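Local coordinates for protein DyP (Bjerkandera adusta, PDB 3VXJ) that probably acts as a heme-dependent peroxidase, a dye-decolorizing enzyme that carries heme b and here also binds 2,6-dimethoxyphenol, at residues G262-I270 with A276-D284. Sequence-based numbering, arbitrary orientation.
Sequences GRWKSGAPI and ADDPALGAD. With HEM (protoporphyrin IX containing Fe), chain B; DMS (dimethyl sulfoxide), chain F.
Ser266 OG donates to Asp277 OD1 over 2.6 Å, reaching the syn lone pair of that oxygen. The hydroxyl is engaged twice: Ser266 OG also accepts from Ala268 N at 3.1 Å, closing an ST turn. With CG anti to the backbone N (chi1 -174°), the Asp277 carboxylate is carried in beside Trp264 CB, and a water donates to Asp277 OD2 at 2.6 Å and accepts a weak bond from Ser266 N.

The indole of Trp264 packs beside this polar pair. Asp277 CA stands 3.6 Å from the centroid of the five-membered ring of Trp264, 8° off its normal, a CH-pi contact over the ring face, while Ala276 C lies close to Trp264 CZ2. The carboxylate is turned only 21° from the ring plane. Trp264 NE1 bonds to Ala273 O in the connecting loop. With an alanine here, Asp277 CA would probably lose the ring face it rests on and Ala273 O its indole donor, leaving 276-277 freer to shift.

The type I turn Trp264-Gly267 belongs to the loop that follows helix 249-261 in the C-terminal DyP-type peroxidase region, and it meets the short helix 279-282, N-capped by Asp278, whose OD1 accepts from Leu281 N. Backbones close tightly at the glycine end: Gly282 CA sits 3.4 Å from Ser266 O in a CA-H...O contact, where a beta carbon on Gly282 would clash with that oxygen. Beside it, Leu281 CD2 packs at 4.0 Å on Pro269 CD, the two side chains crossing at about a right angle.

On the heme side, Arg263, a heme b-binding residue, sends NH1 to Gly267 O in its guanidinium plane, at 2.8 Å, and to Asn288 O, while its CD packs against HEM CAA.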
loop_
_atom_site.group_PDB
_atom_site.type_symbol
_atom_site.label_atom_id
_atom_site.label_comp_id
_atom_site.label_asym_id
_atom_site.label_seq_id
_atom_site.Cartn_x
_atom_site.Cartn_y
_atom_site.Cartn_z
ATOM N N GLY A 262 -13.318 -8.687 -0.360
ATOM C CA GLY A 262 -13.475 -9.207 0.999
ATOM C C GLY A 262 -14.046 -8.195 1.986
ATOM O O GLY A 262 -14.207 -8.509 3.175
ATOM N N ARG A 263 -14.353 -6.988 1.507
ATOM C CA ARG A 263 -15.046 -5.955 2.275
ATOM C C ARG A 263 -16.026 -5.255 1.366
ATOM O O ARG A 263 -15.781 -5.110 0.172
ATOM C CB ARG A 263 -14.071 -4.907 2.819
ATOM C CG ARG A 263 -13.107 -5.384 3.886
ATOM C CD ARG A 263 -12.327 -4.210 4.435
ATOM N NE ARG A 263 -11.361 -4.653 5.438
ATOM C CZ ARG A 263 -11.597 -4.781 6.742
ATOM N NH1 ARG A 263 -12.754 -4.405 7.278
ATOM N NH2 ARG A 263 -10.624 -5.239 7.526
ATOM N N TRP A 264 -17.136 -4.814 1.946
ATOM C CA TRP A 264 -18.016 -3.861 1.295
ATOM C C TRP A 264 -17.314 -2.502 1.152
ATOM O O TRP A 264 -16.312 -2.221 1.830
ATOM C CB TRP A 264 -19.300 -3.685 2.114
ATOM C CG TRP A 264 -20.098 -4.940 2.240
ATOM C CD1 TRP A 264 -20.021 -5.859 3.247
ATOM C CD2 TRP A 264 -21.109 -5.408 1.337
ATOM N NE1 TRP A 264 -20.914 -6.885 3.018
ATOM C CE2 TRP A 264 -21.596 -6.630 1.857
ATOM C CE3 TRP A 264 -21.654 -4.915 0.138
ATOM C CZ2 TRP A 264 -22.590 -7.374 1.209
ATOM C CZ3 TRP A 264 -22.650 -5.653 -0.500
ATOM C CH2 TRP A 264 -23.113 -6.864 0.047
ATOM N N LYS A 265 -17.857 -1.644 0.299
ATOM C CA LYS A 265 -17.288 -0.314 0.104
ATOM C C LYS A 265 -17.215 0.487 1.406
ATOM O O LYS A 265 -16.314 1.305 1.585
ATOM C CB LYS A 265 -18.073 0.447 -0.962
ATOM C CG LYS A 265 -17.777 -0.048 -2.370
ATOM C CD LYS A 265 -18.675 0.600 -3.395
ATOM C CE LYS A 265 -18.298 0.150 -4.791
ATOM N NZ LYS A 265 -19.282 0.704 -5.762
ATOM N N SER A 266 -18.151 0.231 2.318
ATOM C CA SER A 266 -18.206 0.904 3.612
ATOM C C SER A 266 -17.048 0.506 4.521
ATOM O O SER A 266 -16.816 1.158 5.534
ATOM C CB SER A 266 -19.491 0.520 4.329
ATOM O OG SER A 266 -19.395 -0.843 4.725
ATOM N N GLY A 267 -16.357 -0.580 4.179
ATOM C CA GLY A 267 -15.356 -1.156 5.061
ATOM C C GLY A 267 -15.843 -2.365 5.838
ATOM O O GLY A 267 -15.043 -3.046 6.478
ATOM N N ALA A 268 -17.143 -2.655 5.803
ATOM C CA ALA A 268 -17.640 -3.804 6.557
ATOM C C ALA A 268 -17.031 -5.082 5.966
ATOM O O ALA A 268 -17.158 -5.329 4.770
ATOM C CB ALA A 268 -19.157 -3.858 6.520
ATOM N N PRO A 269 -16.340 -5.895 6.788
ATOM C CA PRO A 269 -15.755 -7.111 6.231
ATOM C C PRO A 269 -16.839 -8.152 5.950
ATOM O O PRO A 269 -17.732 -8.363 6.775
ATOM C CB PRO A 269 -14.817 -7.584 7.341
ATOM C CG PRO A 269 -15.418 -7.049 8.600
ATOM C CD PRO A 269 -16.075 -5.756 8.234
ATOM N N ILE A 270 -16.769 -8.797 4.788
ATOM C CA ILE A 270 -17.801 -9.759 4.421
ATOM C C ILE A 270 -17.825 -11.001 5.325
ATOM O O ILE A 270 -18.869 -11.623 5.492
ATOM C CB ILE A 270 -17.776 -10.134 2.905
ATOM C CG1 ILE A 270 -16.561 -11.001 2.539
ATOM C CG2 ILE A 270 -17.900 -8.859 2.021
ATOM C CD1 ILE A 270 -16.501 -11.349 1.044
ATOM N N ALA A 276 -25.157 -8.630 3.174
ATOM C CA ALA A 276 -25.563 -7.244 2.951
ATOM C C ALA A 276 -24.582 -6.352 3.673
ATOM O O ALA A 276 -23.968 -6.752 4.675
ATOM C CB ALA A 276 -26.977 -6.995 3.459
ATOM N N ASP A 277 -24.425 -5.139 3.159
ATOM C CA ASP A 277 -23.546 -4.168 3.782
ATOM C C ASP A 277 -24.059 -3.798 5.179
ATOM O O ASP A 277 -25.261 -3.878 5.470
ATOM C CB ASP A 277 -23.418 -2.942 2.869
ATOM C CG ASP A 277 -22.396 -1.931 3.358
ATOM O OD1 ASP A 277 -21.505 -2.270 4.167
ATOM O OD2 ASP A 277 -22.497 -0.767 2.929
ATOM N N ASP A 278 -23.123 -3.446 6.049
ATOM C CA ASP A 278 -23.431 -2.933 7.378
ATOM C C ASP A 278 -22.532 -1.712 7.548
ATOM O O ASP A 278 -21.400 -1.831 8.024
ATOM C CB ASP A 278 -23.142 -3.995 8.445
ATOM C CG ASP A 278 -23.474 -3.534 9.868
ATOM O OD1 ASP A 278 -23.608 -2.318 10.136
ATOM O OD2 ASP A 278 -23.588 -4.420 10.738
ATOM N N PRO A 279 -23.017 -0.537 7.125
ATOM C CA PRO A 279 -22.166 0.645 7.152
ATOM C C PRO A 279 -21.734 1.058 8.566
ATOM O O PRO A 279 -20.632 1.578 8.724
ATOM C CB PRO A 279 -23.034 1.725 6.496
ATOM C CG PRO A 279 -24.005 0.969 5.654
ATOM C CD PRO A 279 -24.281 -0.297 6.403
ATOM N N ALA A 280 -22.577 0.795 9.569
ATOM C CA ALA A 280 -22.218 1.055 10.968
ATOM C C ALA A 280 -20.985 0.252 11.370
ATOM O O ALA A 280 -20.075 0.774 12.039
ATOM C CB ALA A 280 -23.396 0.756 11.908
ATOM N N LEU A 281 -20.950 -1.010 10.950
ATOM C CA LEU A 281 -19.784 -1.862 11.179
ATOM C C LEU A 281 -18.534 -1.384 10.422
ATOM O O LEU A 281 -17.444 -1.347 10.992
ATOM C CB LEU A 281 -20.108 -3.308 10.819
ATOM C CG LEU A 281 -18.946 -4.301 10.781
ATOM C CD1 LEU A 281 -18.264 -4.432 12.146
ATOM C CD2 LEU A 281 -19.473 -5.641 10.314
ATOM N N GLY A 282 -18.697 -1.019 9.151
ATOM C CA GLY A 282 -17.584 -0.501 8.346
ATOM C C GLY A 282 -16.879 0.682 8.982
ATOM O O GLY A 282 -15.652 0.800 8.898
ATOM N N ALA A 283 -17.663 1.543 9.623
ATOM C CA ALA A 283 -17.148 2.746 10.276
ATOM C C ALA A 283 -16.794 2.508 11.745
ATOM O O ALA A 283 -16.654 3.462 12.518
ATOM C CB ALA A 283 -18.167 3.875 10.150
ATOM N N ASP A 284 -16.653 1.248 12.138
ATOM C CA ASP A 284 -16.391 0.912 13.542
ATOM C C ASP A 284 -15.030 0.242 13.694
ATOM O O ASP A 284 -14.935 -0.971 13.531
ATOM C CB ASP A 284 -17.485 -0.008 14.092
ATOM C CG ASP A 284 -17.319 -0.302 15.583
ATOM O OD1 ASP A 284 -16.313 0.130 16.181
ATOM O OD2 ASP A 284 -18.190 -0.991 16.147
HETATM C CHA HEM B . -6.373 -4.045 2.100
HETATM C CHB HEM B . -7.450 -1.762 -2.021
HETATM C CHC HEM B . -3.183 -3.045 -3.901
HETATM C CHD HEM B . -2.065 -5.307 0.223
HETATM C C1A HEM B . -7.049 -3.347 1.139
HETATM C C2A HEM B . -8.398 -2.844 1.260
HETATM C C3A HEM B . -8.697 -2.219 0.107
HETATM C C4A HEM B . -7.537 -2.285 -0.752
HETATM C CMA HEM B . -10.015 -1.512 -0.261
HETATM C CAA HEM B . -9.317 -3.075 2.481
HETATM C CBA HEM B . -9.205 -2.029 3.591
HETATM C CGA HEM B . -7.932 -2.124 4.400
HETATM O O1A HEM B . -7.752 -3.078 5.187
HETATM O O2A HEM B . -7.087 -1.195 4.273
HETATM C C1B HEM B . -6.385 -1.893 -2.890
HETATM C C2B HEM B . -6.310 -1.344 -4.227
HETATM C C3B HEM B . -5.120 -1.697 -4.749
HETATM C C4B HEM B . -4.417 -2.465 -3.743
HETATM C CMB HEM B . -7.441 -0.525 -4.888
HETATM C CAB HEM B . -4.536 -1.350 -6.135
HETATM C CBB HEM B . -4.937 -0.283 -6.828
HETATM C C1C HEM B . -2.533 -3.807 -2.963
HETATM C C2C HEM B . -1.257 -4.472 -3.148
HETATM C C3C HEM B . -0.953 -5.113 -2.009
HETATM C C4C HEM B . -2.029 -4.860 -1.075
HETATM C CMC HEM B . -0.428 -4.407 -4.445
HETATM C CAC HEM B . 0.299 -5.964 -1.670
HETATM C CBC HEM B . 0.878 -6.761 -2.579
HETATM C C1D HEM B . -3.090 -5.112 1.112
HETATM C C2D HEM B . -3.031 -5.511 2.497
HETATM C C3D HEM B . -4.361 -5.134 3.071
HETATM C C4D HEM B . -5.100 -4.535 1.988
HETATM C CMD HEM B . -1.893 -6.197 3.271
HETATM C CAD HEM B . -4.788 -5.388 4.524
HETATM C CBD HEM B . -5.251 -6.839 4.617
HETATM C CGD HEM B . -5.649 -7.205 6.021
HETATM O O1D HEM B . -6.778 -7.741 6.189
HETATM O O2D HEM B . -4.859 -6.975 6.964
HETATM N NA HEM B . -6.570 -3.009 -0.102
HETATM N NB HEM B . -5.222 -2.608 -2.631
HETATM N NC HEM B . -2.987 -4.101 -1.699
HETATM N ND HEM B . -4.316 -4.507 0.846
HETATM FE FE HEM B . -4.801 -3.613 -0.929
HETATM S S DMS F . -19.161 -1.685 -8.837
HETATM O O DMS F . -18.595 -0.130 -8.202
HETATM C C1 DMS F . -18.939 -2.916 -7.533
HETATM C C2 DMS F . -20.974 -1.704 -8.827
HETATM O O HOH W 1 -20.834 -0.188 0.987
HETATM O O HOH W 2 -4.073 -1.921 -0.170
#